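Local structure of kelch domain-containing protein (Colletotrichum graminicola M1.001, 5C86) at residues I63-Q68 and S106-L111; H178-S183 and G224-Y229; I236-G241 and H255-G260. The protein probably oxidises alcohols at a copper centre, as a fungal member of the AA5 galactose oxidase and glyoxal oxidase family, and is here in its apo form. All blocks are in the same frame, centred on the assembly; numbering follows the deposited sequence. Where two conformers were deposited one is given.

Contact 1: I63-Q68 and S106-L111; sequences IVQNTQ and SPWTPL
Gln-65 and Trp-108 form the tight half of this contact. The backbone N of Trp-108 donates to Gln-65 O at 3.1 Å, and CA of Pro-107 adds a CA-H...O contact to the same oxygen. The side chain of Gln-65 leaves with CG anti to the backbone N (chi1 -162°) and continues extended, and its amide works in two directions. Gln-65 NE2 donates to Ser-106 O at 2.7 Å. The acceptor lies near the Gln-65 amide plane, and NE2 lies in the plane of the Ser-106 carbonyl. Gln-65 OE1 lies at the indole edge and takes a weak bond from Trp-108 NE1 at 3.3 Å. The amide and indole planes are 74° apart. OE1 also bonds Thr-49 OG1, and NE2 also bonds Glu-104 O. Asn-66 brings ND2 to 3.3 Å from Trp-108 CB, with its amide only 13° from the indole plane. That ND2 is bonded to Ser-96 OG.

The other half is looser and wet. One water bridges Thr-67 N and Trp-108 O. A second donates to Asn-66 OD1 and Trp-108 O. Asn-66 OD1 also accepts from Gln-68 N at 3.1 Å, an Asx turn that bends the chain after strand 63-66. Beyond it, at the exposed end, Gln-68 NE2 comes only to 4.0 Å from Pro-110 CD.

Strand 63-66 pairs with strand 47-52, whereas strand 109-111 ends the next four-stranded sheet. Bonds at both ends of the buried Gln-65 amide should fix its rotation, while water completes the join on the loose side.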
ATOM      1  N   ILE A  63      14.213  11.916 -14.131  1.00 22.96           N
ATOM      2  CA  ILE A  63      13.758  13.218 -14.535  1.00 25.38           C
ATOM      3  C   ILE A  63      13.165  13.999 -13.399  1.00 26.05           C
ATOM      4  O   ILE A  63      12.613  13.420 -12.445  1.00 23.64           O
ATOM      5  CB  ILE A  63      12.735  13.168 -15.720  1.00 26.10           C
ATOM      6  CG1 ILE A  63      11.375  12.636 -15.272  1.00 31.31           C
ATOM      7  CG2 ILE A  63      13.331  12.316 -16.870  1.00 26.67           C
ATOM      8  CD1 ILE A  63      10.358  12.389 -16.392  1.00 33.51           C
ATOM      9  N   VAL A  64      13.177  15.323 -13.525  1.00 22.48           N
ATOM     10  CA  VAL A  64      12.486  16.188 -12.668  1.00 23.06           C
ATOM     11  C   VAL A  64      11.033  16.280 -13.049  1.00 25.35           C
ATOM     12  O   VAL A  64      10.556  17.150 -13.792  1.00 24.40           O
ATOM     13  CB  VAL A  64      13.151  17.595 -12.495  1.00 25.23           C
ATOM     14  CG1 VAL A  64      12.298  18.445 -11.560  1.00 25.37           C
ATOM     15  CG2 VAL A  64      14.537  17.446 -11.967  1.00 28.53           C
ATOM     16  N   GLN A  65      10.249  15.325 -12.538  1.00 21.12           N
ATOM     17  CA  GLN A  65       8.917  15.166 -13.078  1.00 18.80           C
ATOM     18  C   GLN A  65       7.979  16.048 -12.335  1.00 18.30           C
ATOM     19  O   GLN A  65       6.899  16.335 -12.815  1.00 20.58           O
ATOM     20  CB  GLN A  65       8.442  13.686 -12.968  1.00 19.39           C
ATOM     21  CG  GLN A  65       7.273  13.419 -13.889  1.00 18.99           C
ATOM     22  CD  GLN A  65       6.643  12.070 -13.650  1.00 19.99           C
ATOM     23  OE1 GLN A  65       7.163  11.260 -12.842  1.00 21.46           O
ATOM     24  NE2 GLN A  65       5.555  11.786 -14.375  1.00 20.54           N
ATOM     25  N   ASN A  66       8.379  16.501 -11.113  1.00 20.03           N
ATOM     26  CA  ASN A  66       7.611  17.423 -10.374  1.00 20.01           C
ATOM     27  C   ASN A  66       8.510  18.643 -10.085  1.00 21.52           C
ATOM     28  O   ASN A  66       9.521  18.505  -9.430  1.00 20.51           O
ATOM     29  CB  ASN A  66       7.123  16.824  -9.022  1.00 18.88           C
ATOM     30  CG  ASN A  66       6.102  17.691  -8.377  1.00 19.63           C
ATOM     31  OD1 ASN A  66       6.115  18.932  -8.534  1.00 21.14           O
ATOM     32  ND2 ASN A  66       5.137  17.114  -7.694  1.00 18.95           N
ATOM     33  N   THR A  67       8.118  19.786 -10.666  1.00 23.12           N
ATOM     34  CA  THR A  67       8.967  21.002 -10.597  1.00 24.75           C
ATOM     35  C   THR A  67       8.634  21.927  -9.471  1.00 24.20           C
ATOM     36  O   THR A  67       9.345  22.951  -9.329  1.00 26.41           O
ATOM     37  CB  THR A  67       8.797  21.838 -11.943  1.00 22.95           C
ATOM     38  OG1 THR A  67       7.482  22.455 -12.023  1.00 25.58           O
ATOM     39  CG2 THR A  67       9.184  20.985 -13.091  1.00 24.88           C
ATOM     40  N   GLN A  68       7.579  21.674  -8.705  1.00 23.36           N
ATOM     41  CA  GLN A  68       7.076  22.520  -7.630  1.00 23.26           C
ATOM     42  C   GLN A  68       7.075  21.938  -6.183  1.00 24.91           C
ATOM     43  O   GLN A  68       6.891  22.672  -5.231  1.00 27.66           O
ATOM     44  CB  GLN A  68       5.647  22.937  -7.915  1.00 25.88           C
ATOM     45  CG  GLN A  68       5.532  23.830  -9.177  1.00 32.97           C
ATOM     46  CD  GLN A  68       4.131  24.406  -9.442  1.00 35.63           C
ATOM     47  OE1 GLN A  68       3.471  25.016  -8.577  1.00 37.93           O
ATOM     48  NE2 GLN A  68       3.654  24.191 -10.664  1.00 34.10           N
ATOM     49  N   SER A 106       4.550  12.556 -17.904  1.00 22.58           N
ATOM     50  CA  SER A 106       4.088  13.902 -17.945  1.00 22.36           C
ATOM     51  C   SER A 106       4.284  14.628 -16.578  1.00 23.85           C
ATOM     52  O   SER A 106       4.543  13.974 -15.550  1.00 19.88           O
ATOM     53  CB  SER A 106       2.646  13.917 -18.441  1.00 24.51           C
ATOM     54  OG  SER A 106       1.641  13.502 -17.490  1.00 26.20           O
ATOM     55  N   PRO A 107       4.111  15.965 -16.535  1.00 22.37           N
ATOM     56  CA  PRO A 107       4.404  16.683 -15.285  1.00 23.00           C
ATOM     57  C   PRO A 107       3.373  16.407 -14.196  1.00 22.31           C
ATOM     58  O   PRO A 107       2.173  16.344 -14.464  1.00 22.23           O
ATOM     59  CB  PRO A 107       4.377  18.163 -15.705  1.00 25.66           C
ATOM     60  CG  PRO A 107       4.717  18.126 -17.211  1.00 25.10           C
ATOM     61  CD  PRO A 107       4.014  16.900 -17.703  1.00 25.89           C
ATOM     62  N   TRP A 108       3.847  16.315 -12.960  1.00 18.86           N
ATOM     63  CA  TRP A 108       2.932  16.357 -11.831  1.00 19.63           C
ATOM     64  C   TRP A 108       2.355  17.738 -11.815  1.00 21.70           C
ATOM     65  O   TRP A 108       3.095  18.740 -12.051  1.00 26.13           O
ATOM     66  CB  TRP A 108       3.683  16.107 -10.528  1.00 19.41           C
ATOM     67  CG  TRP A 108       4.165  14.658 -10.383  1.00 17.19           C
ATOM     68  CD1 TRP A 108       5.156  14.025 -11.010  1.00 19.33           C
ATOM     69  CD2 TRP A 108       3.547  13.674  -9.500  1.00 16.37           C
ATOM     70  NE1 TRP A 108       5.230  12.686 -10.587  1.00 18.71           N
ATOM     71  CE2 TRP A 108       4.246  12.496  -9.660  1.00 16.84           C
ATOM     72  CE3 TRP A 108       2.496  13.734  -8.619  1.00 16.49           C
ATOM     73  CZ2 TRP A 108       3.907  11.323  -8.959  1.00 15.82           C
ATOM     74  CZ3 TRP A 108       2.186  12.637  -7.926  1.00 17.65           C
ATOM     75  CH2 TRP A 108       2.876  11.450  -8.104  1.00 15.83           C
ATOM     76  N   THR A 109       1.119  17.885 -11.507  1.00 20.77           N
ATOM     77  CA  THR A 109       0.531  19.231 -11.434  1.00 21.25           C
ATOM     78  C   THR A 109      -0.007  19.570 -10.054  1.00 24.05           C
ATOM     79  O   THR A 109      -0.328  18.696  -9.255  1.00 21.00           O
ATOM     80  CB  THR A 109      -0.550  19.328 -12.515  1.00 23.28           C
ATOM     81  OG1 THR A 109      -1.669  18.462 -12.194  1.00 22.76           O
ATOM     82  CG2 THR A 109       0.039  19.025 -13.881  1.00 26.90           C
ATOM     83  N   PRO A 110      -0.223  20.852  -9.726  1.00 20.57           N
ATOM     84  CA  PRO A 110      -0.646  21.195  -8.419  1.00 18.93           C
ATOM     85  C   PRO A 110      -2.095  21.100  -8.191  1.00 20.06           C
ATOM     86  O   PRO A 110      -2.911  21.346  -9.065  1.00 22.11           O
ATOM     87  CB  PRO A 110      -0.210  22.706  -8.280  1.00 22.87           C
ATOM     88  CG  PRO A 110      -0.256  23.159  -9.667  1.00 25.23           C
ATOM     89  CD  PRO A 110       0.275  22.027 -10.476  1.00 24.95           C
ATOM     90  N   LEU A 111      -2.440  20.716  -6.994  1.00 19.48           N
ATOM     91  CA  LEU A 111      -3.729  20.846  -6.415  1.00 18.12           C
ATOM     92  C   LEU A 111      -3.681  21.820  -5.282  1.00 18.07           C
ATOM     93  O   LEU A 111      -2.618  22.358  -5.005  1.00 19.90           O
ATOM     94  CB  LEU A 111      -4.297  19.461  -6.013  1.00 20.80           C
ATOM     95  CG  LEU A 111      -4.527  18.438  -7.154  1.00 20.82           C
ATOM     96  CD1 LEU A 111      -5.072  17.117  -6.594  1.00 19.00           C
ATOM     97  CD2 LEU A 111      -5.530  18.941  -8.163  1.00 21.02           C
TER
HETATM   98  O   HOH W   1       5.723  19.594 -12.427  1.00 24.07           O
HETATM   99  O   HOH W   2       3.655  20.461  -9.483  1.00 27.49           O

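Contact 2: H178-S183 and G224-Y229; sequences HAWLWS and GVSVMY
Trp-180 and Trp-182 both carry CG anti to the carbonyl carbon (chi1 -57° and -69°), and both reach across to segment 224-229. Ser-226 meets them with OG between its backbone N and carbonyl carbon. Trp-182 NE1 donates to this hydroxyl at 2.9 Å, with the oxygen almost in the indole plane. It is the one hydrogen bond between the segments. The same OG lies 3.6 Å from Trp-180 CB, so the serine is lodged between the two tryptophans.

The two indoles are used differently. Trp-180 takes Ser-226 CB over one face, offset toward the rim. Its CZ2 packs 3.9 Å from Gly-224 CA, where the absence of a side chain permits the close approach. Trp-182 has Ser-226 O in plane at its edge, 3.4 Å from CZ2. Over one face of Trp-182 lies Met-228 N. Met-228 CB also sits over the six-membered ring of Trp-182 in a CH-pi contact, 4.0 Å from the centroid. The end of the methionine chain turns back to the same residue, and Met-228 CE comes to 4.0 Å from Trp-182 CB.

Strands 181-183 and 225-228 run nearly parallel, 8° apart, but their axes stay 8.5 Å from each other. They are thus joined through side chains and not as paired strands. Trp-180 and Trp-182 also touch Thr-238 and Ile-236 of the next strand. Each of the two strands is the first of its own four-stranded antiparallel sheet. Such side-by-side packing of successive blades, first strands toward the centre, is characteristic of the beta-propeller built from Kelch repeats.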
ATOM      1  N   HIS A 178       2.492   7.983  10.266  1.00 11.06           N
ATOM      2  CA  HIS A 178       2.330   6.662   9.661  1.00 10.77           C
ATOM      3  C   HIS A 178       1.140   5.901  10.260  1.00 10.58           C
ATOM      4  O   HIS A 178       1.229   4.685  10.474  1.00 11.77           O
ATOM      5  CB  HIS A 178       3.595   5.819   9.751  1.00 10.86           C
ATOM      6  CG  HIS A 178       4.831   6.516   9.311  1.00 10.98           C
ATOM      7  ND1 HIS A 178       4.944   7.270   8.178  1.00 12.16           N
ATOM      8  CD2 HIS A 178       6.024   6.560   9.921  1.00 12.58           C
ATOM      9  CE1 HIS A 178       6.190   7.672   8.053  1.00 13.27           C
ATOM     10  NE2 HIS A 178       6.857   7.314   9.130  1.00 12.66           N
ATOM     11  N   ALA A 179       0.036   6.577  10.497  1.00 11.54           N
ATOM     12  CA  ALA A 179      -1.151   5.867  10.968  1.00 10.55           C
ATOM     13  C   ALA A 179      -1.582   4.738  10.011  1.00 11.05           C
ATOM     14  O   ALA A 179      -1.447   4.861   8.748  1.00 12.04           O
ATOM     15  CB  ALA A 179      -2.298   6.822  11.164  1.00 13.76           C
ATOM     16  N   TRP A 180      -2.080   3.652  10.600  1.00 10.72           N
ATOM     17  CA  TRP A 180      -2.562   2.491   9.832  1.00 10.87           C
ATOM     18  C   TRP A 180      -4.046   2.790   9.435  1.00 12.17           C
ATOM     19  O   TRP A 180      -4.947   2.264  10.024  1.00 13.00           O
ATOM     20  CB  TRP A 180      -2.449   1.234  10.641  1.00 11.28           C
ATOM     21  CG  TRP A 180      -1.130   0.860  11.174  1.00 10.91           C
ATOM     22  CD1 TRP A 180       0.060   1.518  11.043  1.00 11.20           C
ATOM     23  CD2 TRP A 180      -0.886  -0.208  12.048  1.00 10.99           C
ATOM     24  NE1 TRP A 180       1.057   0.868  11.704  1.00 11.03           N
ATOM     25  CE2 TRP A 180       0.499  -0.204  12.378  1.00 11.59           C
ATOM     26  CE3 TRP A 180      -1.688  -1.225  12.574  1.00 11.33           C
ATOM     27  CZ2 TRP A 180       1.076  -1.199  13.188  1.00 11.30           C
ATOM     28  CZ3 TRP A 180      -1.110  -2.188  13.368  1.00 11.48           C
ATOM     29  CH2 TRP A 180       0.224  -2.178  13.693  1.00 11.82           C
ATOM     30  N   LEU A 181      -4.255   3.614   8.449  1.00 11.69           N
ATOM     31  CA  LEU A 181      -5.603   4.048   8.045  1.00 12.09           C
ATOM     32  C   LEU A 181      -6.254   3.079   7.051  1.00 12.41           C
ATOM     33  O   LEU A 181      -5.647   2.652   6.038  1.00 12.75           O
ATOM     34  CB  LEU A 181      -5.547   5.365   7.398  1.00 12.54           C
ATOM     35  CG  LEU A 181      -4.939   6.560   8.175  1.00 13.21           C
ATOM     36  CD1 LEU A 181      -5.052   7.835   7.379  1.00 14.09           C
ATOM     37  CD2 LEU A 181      -5.614   6.696   9.520  1.00 13.97           C
ATOM     38  N   TRP A 182      -7.461   2.666   7.405  1.00 10.14           N
ATOM     39  CA  TRP A 182      -8.260   1.774   6.549  1.00 10.45           C
ATOM     40  C   TRP A 182      -9.634   2.381   6.330  1.00 11.95           C
ATOM     41  O   TRP A 182     -10.409   2.379   7.275  1.00 12.66           O
ATOM     42  CB  TRP A 182      -8.311   0.348   7.132  1.00 11.62           C
ATOM     43  CG  TRP A 182      -7.001  -0.282   7.040  1.00 11.47           C
ATOM     44  CD1 TRP A 182      -6.074  -0.445   8.018  1.00 13.04           C
ATOM     45  CD2 TRP A 182      -6.376  -0.684   5.820  1.00 10.75           C
ATOM     46  NE1 TRP A 182      -4.910  -0.955   7.488  1.00 12.84           N
ATOM     47  CE2 TRP A 182      -5.065  -1.125   6.145  1.00 12.40           C
ATOM     48  CE3 TRP A 182      -6.780  -0.677   4.507  1.00 11.24           C
ATOM     49  CZ2 TRP A 182      -4.170  -1.508   5.174  1.00 12.41           C
ATOM     50  CZ3 TRP A 182      -5.924  -1.068   3.549  1.00 12.57           C
ATOM     51  CH2 TRP A 182      -4.604  -1.469   3.887  1.00 11.46           C
ATOM     52  N   SER A 183      -9.909   2.785   5.108  1.00 11.61           N
ATOM     53  CA  SER A 183     -11.235   3.291   4.790  1.00 12.64           C
ATOM     54  C   SER A 183     -12.287   2.227   4.838  1.00 13.63           C
ATOM     55  O   SER A 183     -12.055   1.034   4.491  1.00 11.62           O
ATOM     56  CB  SER A 183     -11.241   3.895   3.431  1.00 13.03           C
ATOM     57  OG  SER A 183     -10.378   5.007   3.385  1.00 13.40           O
ATOM     58  N   GLY A 224       5.216  -0.849  12.131  1.00 11.67           N
ATOM     59  CA  GLY A 224       4.586  -2.141  11.835  1.00 12.41           C
ATOM     60  C   GLY A 224       3.845  -1.984  10.536  1.00 13.51           C
ATOM     61  O   GLY A 224       3.813  -0.899   9.967  1.00 14.59           O
ATOM     62  N   VAL A 225       3.318  -3.074  10.017  1.00 11.22           N
ATOM     63  CA  VAL A 225       2.622  -3.095   8.734  1.00 11.54           C
ATOM     64  C   VAL A 225       1.221  -3.628   8.908  1.00 10.55           C
ATOM     65  O   VAL A 225       0.924  -4.405   9.847  1.00 12.73           O
ATOM     66  CB  VAL A 225       3.384  -3.892   7.699  1.00 13.61           C
ATOM     67  CG1 VAL A 225       4.673  -3.209   7.324  1.00 15.70           C
ATOM     68  CG2 VAL A 225       3.672  -5.299   8.127  1.00 14.61           C
ATOM     69  N   SER A 226       0.353  -3.278   8.006  1.00 10.55           N
ATOM     70  CA  SER A 226      -1.041  -3.760   8.000  1.00 11.52           C
ATOM     71  C   SER A 226      -1.583  -3.816   6.620  1.00 10.85           C
ATOM     72  O   SER A 226      -1.159  -3.014   5.746  1.00 11.60           O
ATOM     73  CB  SER A 226      -1.946  -2.918   8.887  1.00 13.31           C
ATOM     74  OG  SER A 226      -2.230  -1.614   8.392  1.00 14.03           O
ATOM     75  N   VAL A 227      -2.515  -4.734   6.353  0.72 10.85           N
ATOM     76  CA  VAL A 227      -3.128  -4.853   5.053  0.72 11.52           C
ATOM     77  C   VAL A 227      -4.495  -5.480   5.149  0.72 11.70           C
ATOM     78  O   VAL A 227      -4.662  -6.487   5.804  0.72 11.50           O
ATOM     79  CB  VAL A 227      -2.278  -5.566   3.988  0.72 12.85           C
ATOM     80  CG1 VAL A 227      -2.018  -6.968   4.436  0.72 13.44           C
ATOM     81  CG2 VAL A 227      -2.944  -5.530   2.640  0.72 14.16           C
ATOM     82  N   MET A 228      -5.448  -4.915   4.395  1.00 11.23           N
ATOM     83  CA  MET A 228      -6.768  -5.425   4.301  1.00 11.42           C
ATOM     84  C   MET A 228      -6.776  -6.502   3.232  1.00 11.51           C
ATOM     85  O   MET A 228      -6.899  -6.229   2.057  1.00 12.04           O
ATOM     86  CB  MET A 228      -7.736  -4.313   3.959  1.00 11.28           C
ATOM     87  CG  MET A 228      -9.187  -4.768   4.033  1.00 12.09           C
ATOM     88  SD  MET A 228     -10.375  -3.463   3.740  1.00 14.85           S
ATOM     89  CE  MET A 228     -10.302  -2.673   5.333  1.00 15.25           C
ATOM     90  N   TYR A 229      -6.704  -7.748   3.662  1.00 11.12           N
ATOM     91  CA  TYR A 229      -6.573  -8.872   2.771  1.00 10.59           C
ATOM     92  C   TYR A 229      -7.923  -9.470   2.357  1.00 11.19           C
ATOM     93  O   TYR A 229      -7.976 -10.273   1.425  1.00 12.12           O
ATOM     94  CB  TYR A 229      -5.658  -9.949   3.368  1.00 11.63           C
ATOM     95  CG  TYR A 229      -6.226 -10.651   4.564  1.00 11.00           C
ATOM     96  CD1 TYR A 229      -7.061 -11.688   4.419  1.00 11.74           C
ATOM     97  CD2 TYR A 229      -5.936 -10.203   5.825  1.00 11.37           C
ATOM     98  CE1 TYR A 229      -7.591 -12.317   5.557  1.00 11.84           C
ATOM     99  CE2 TYR A 229      -6.449 -10.772   6.972  1.00 12.73           C
ATOM    100  CZ  TYR A 229      -7.293 -11.819   6.787  1.00 12.27           C
ATOM    101  OH  TYR A 229      -7.755 -12.450   7.915  1.00 15.30           O
TER

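Contact 3: I236-G241 and H255-G260; sequences IFTYGG and HILTLG
Ile-236 and Leu-257 share two backbone hydrogen bonds, and Thr-238 and His-255 share two more. Ile-236 N to Leu-257 O measures 2.9 Å, and the return bond from Leu-257 N is nearly straight at 175°. Thr-238 N donates to His-255 O at 2.9 Å. Between these pairs, Phe-237 and Ile-256 make an antiparallel non-hydrogen-bonded pair. CA-H...O contacts from Phe-237 and Ile-256 supplement the ladder.

The apolar contacts gather on the face of Ile-236, Thr-238 and Leu-257. Ile-236 CD1 meets Leu-259 CD1 at 3.6 Å. Thr-238 CG2 lies 4.0 Å from Leu-257 CD1, the two side chains crossing at about a right angle.

The polar side-chain link runs through water. Thr-238 OG1 packs 3.3 Å from His-255 CB. One water hydrogen-bonds both Thr-238 OG1 and His-255 ND1, each at 2.8 Å, and lies in the imidazole plane. It holds the two polar groups together without a direct bond.

These are the two middle strands of a four-stranded antiparallel propeller blade. Strand 225-230 flanks 236-239, and strand 267-270 flanks 255-258. Phe-237 points to the other face and stacks on Phe-315 of the next blade.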
ATOM      1  N   ILE A 236      -8.274  -7.384   8.415  1.00 11.47           N
ATOM      2  CA  ILE A 236      -6.971  -6.689   8.334  1.00 10.67           C
ATOM      3  C   ILE A 236      -5.900  -7.473   9.082  1.00 11.89           C
ATOM      4  O   ILE A 236      -6.110  -7.818  10.251  1.00 12.34           O
ATOM      5  CB  ILE A 236      -7.080  -5.280   8.838  1.00 12.20           C
ATOM      6  CG1 ILE A 236      -8.207  -4.529   8.128  1.00 12.09           C
ATOM      7  CG2 ILE A 236      -5.739  -4.552   8.747  1.00 13.36           C
ATOM      8  CD1 ILE A 236      -8.496  -3.224   8.756  1.00 14.61           C
ATOM      9  N   PHE A 237      -4.759  -7.727   8.457  1.00 11.23           N
ATOM     10  CA  PHE A 237      -3.644  -8.378   9.112  1.00 10.95           C
ATOM     11  C   PHE A 237      -2.705  -7.294   9.573  1.00 11.03           C
ATOM     12  O   PHE A 237      -2.482  -6.288   8.842  1.00 11.46           O
ATOM     13  CB  PHE A 237      -2.903  -9.215   8.075  1.00 10.96           C
ATOM     14  CG  PHE A 237      -1.530  -9.671   8.463  1.00 11.47           C
ATOM     15  CD1 PHE A 237      -1.349 -10.725   9.361  1.00 12.84           C
ATOM     16  CD2 PHE A 237      -0.435  -9.134   7.856  1.00 12.64           C
ATOM     17  CE1 PHE A 237      -0.126 -11.187   9.687  1.00 14.29           C
ATOM     18  CE2 PHE A 237       0.843  -9.612   8.183  1.00 12.65           C
ATOM     19  CZ  PHE A 237       1.002 -10.678   9.046  1.00 12.51           C
ATOM     20  N   THR A 238      -2.142  -7.455  10.764  1.00 10.71           N
ATOM     21  CA  THR A 238      -1.146  -6.496  11.315  1.00 10.95           C
ATOM     22  C   THR A 238       0.045  -7.188  11.779  1.00 10.60           C
ATOM     23  O   THR A 238      -0.052  -8.342  12.240  1.00 11.44           O
ATOM     24  CB  THR A 238      -1.695  -5.657  12.471  1.00 12.30           C
ATOM     25  OG1 THR A 238      -1.845  -6.481  13.672  1.00 13.97           O
ATOM     26  CG2 THR A 238      -3.021  -4.966  12.085  1.00 12.94           C
ATOM     27  N   TYR A 239       1.258  -6.584  11.677  1.00 10.78           N
ATOM     28  CA  TYR A 239       2.491  -7.283  12.025  1.00 10.38           C
ATOM     29  C   TYR A 239       3.536  -6.301  12.520  1.00 10.50           C
ATOM     30  O   TYR A 239       3.828  -5.330  11.846  1.00 11.69           O
ATOM     31  CB  TYR A 239       3.106  -8.038  10.818  1.00 11.22           C
ATOM     32  CG  TYR A 239       4.244  -8.956  11.203  1.00 11.68           C
ATOM     33  CD1 TYR A 239       3.939 -10.186  11.744  1.00 12.90           C
ATOM     34  CD2 TYR A 239       5.551  -8.596  11.106  1.00 12.79           C
ATOM     35  CE1 TYR A 239       4.905 -11.057  12.157  1.00 13.02           C
ATOM     36  CE2 TYR A 239       6.554  -9.450  11.518  1.00 12.85           C
ATOM     37  CZ  TYR A 239       6.195 -10.705  12.001  1.00 14.12           C
ATOM     38  OH  TYR A 239       7.171 -11.625  12.406  1.00 14.32           O
ATOM     39  N   GLY A 240       4.216  -6.681  13.585  1.00 10.26           N
ATOM     40  CA  GLY A 240       5.485  -6.059  13.952  1.00 10.70           C
ATOM     41  C   GLY A 240       5.423  -4.631  14.417  1.00 12.20           C
ATOM     42  O   GLY A 240       4.410  -4.146  14.913  1.00 13.21           O
ATOM     43  N   GLY A 241       6.534  -3.920  14.163  1.00 10.71           N
ATOM     44  CA  GLY A 241       6.660  -2.556  14.654  1.00 11.82           C
ATOM     45  C   GLY A 241       7.332  -2.449  16.028  1.00 12.65           C
ATOM     46  O   GLY A 241       7.641  -3.430  16.699  1.00 14.88           O
ATOM     47  N   HIS A 255      -1.542 -10.130  14.268  1.00 12.49           N
ATOM     48  CA  HIS A 255      -2.973 -10.039  14.643  1.00 14.27           C
ATOM     49  C   HIS A 255      -3.829  -9.994  13.398  1.00 14.46           C
ATOM     50  O   HIS A 255      -3.385  -9.550  12.316  1.00 12.40           O
ATOM     51  CB  HIS A 255      -3.330  -8.830  15.476  1.00 15.21           C
ATOM     52  CG  HIS A 255      -2.674  -8.804  16.802  1.00 14.81           C
ATOM     53  ND1 HIS A 255      -1.363  -8.389  17.004  1.00 16.31           N
ATOM     54  CD2 HIS A 255      -3.134  -9.211  18.018  1.00 17.44           C
ATOM     55  CE1 HIS A 255      -1.065  -8.511  18.299  1.00 19.40           C
ATOM     56  NE2 HIS A 255      -2.122  -9.008  18.933  1.00 17.28           N
ATOM     57  N   ILE A 256      -5.051 -10.539  13.497  0.59 12.87           N
ATOM     58  CA  ILE A 256      -6.097 -10.289  12.526  0.59 13.07           C
ATOM     59  C   ILE A 256      -7.207  -9.501  13.185  0.59 13.11           C
ATOM     60  O   ILE A 256      -7.714  -9.931  14.217  0.59 13.39           O
ATOM     61  CB  ILE A 256      -6.653 -11.609  11.919  0.59 12.98           C
ATOM     62  CG1 ILE A 256      -5.652 -12.308  11.001  0.59 13.10           C
ATOM     63  CG2 ILE A 256      -8.016 -11.341  11.231  0.59 13.41           C
ATOM     64  CD1 ILE A 256      -6.032 -13.754  10.663  0.59 13.69           C
ATOM     65  N   LEU A 257      -7.570  -8.382  12.586  1.00 12.28           N
ATOM     66  CA  LEU A 257      -8.639  -7.481  12.999  1.00 14.17           C
ATOM     67  C   LEU A 257      -9.831  -7.768  12.151  1.00 14.53           C
ATOM     68  O   LEU A 257      -9.692  -8.006  10.898  1.00 13.62           O
ATOM     69  CB  LEU A 257      -8.259  -6.013  12.808  1.00 13.67           C
ATOM     70  CG  LEU A 257      -6.894  -5.541  13.253  1.00 17.05           C
ATOM     71  CD1 LEU A 257      -6.768  -4.032  13.180  1.00 17.95           C
ATOM     72  CD2 LEU A 257      -6.307  -6.070  14.484  1.00 18.92           C
ATOM     73  N   THR A 258     -11.063  -7.781  12.754  1.00 13.76           N
ATOM     74  CA  THR A 258     -12.264  -7.986  11.970  1.00 15.05           C
ATOM     75  C   THR A 258     -13.178  -6.826  12.236  1.00 14.90           C
ATOM     76  O   THR A 258     -13.534  -6.592  13.388  1.00 17.62           O
ATOM     77  CB  THR A 258     -12.964  -9.337  12.350  1.00 16.62           C
ATOM     78  OG1 THR A 258     -12.084 -10.456  12.187  1.00 17.80           O
ATOM     79  CG2 THR A 258     -14.176  -9.563  11.475  1.00 19.53           C
ATOM     80  N   LEU A 259     -13.540  -6.080  11.209  1.00 13.67           N
ATOM     81  CA  LEU A 259     -14.312  -4.867  11.268  1.00 16.12           C
ATOM     82  C   LEU A 259     -15.740  -5.261  11.144  1.00 19.44           C
ATOM     83  O   LEU A 259     -16.079  -6.049  10.274  1.00 21.76           O
ATOM     84  CB  LEU A 259     -13.948  -3.889  10.131  1.00 18.38           C
ATOM     85  CG  LEU A 259     -12.667  -3.041  10.410  1.00 19.25           C
ATOM     86  CD1 LEU A 259     -11.454  -3.891  10.691  1.00 21.30           C
ATOM     87  CD2 LEU A 259     -12.413  -2.178   9.214  1.00 21.04           C
ATOM     88  N   GLY A 260     -16.572  -4.678  12.016  1.00 22.17           N
ATOM     89  CA  GLY A 260     -17.992  -4.800  11.837  1.00 26.02           C
ATOM     90  C   GLY A 260     -18.478  -3.471  11.322  1.00 26.67           C
ATOM     91  O   GLY A 260     -18.149  -3.086  10.201  1.00 28.43           O
TER
HETATM   92  O   HOH W   3       0.446  -7.249  15.124  1.00 14.22           O

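Overall arrangement
Contacts 2 and 3 are neighbours, with centres 8 Å apart. Strand 225-230 belongs to contact 2 and lies beside strand 235-239 of contact 3 in one sheet. Probable backbone hydrogen bonds join them: Val-225 O to Tyr-239 N and Val-227 O to Phe-237 N, both 2.9 Å. Contact 3 lies within this blade, while contact 2 ties it to the preceding one, which holds strand 181-183. Contact 1 is remote, its centre 28 Å from that of contact 2 and 36 Å from that of contact 3. Contact 2 lies nearest the copper site, whose metal is absent in this apo model. The side chains of Val-225 and copper-binding His-423 are about 10 Å apart, and those of Trp-180 and copper-binding Tyr-120 about 12 Å.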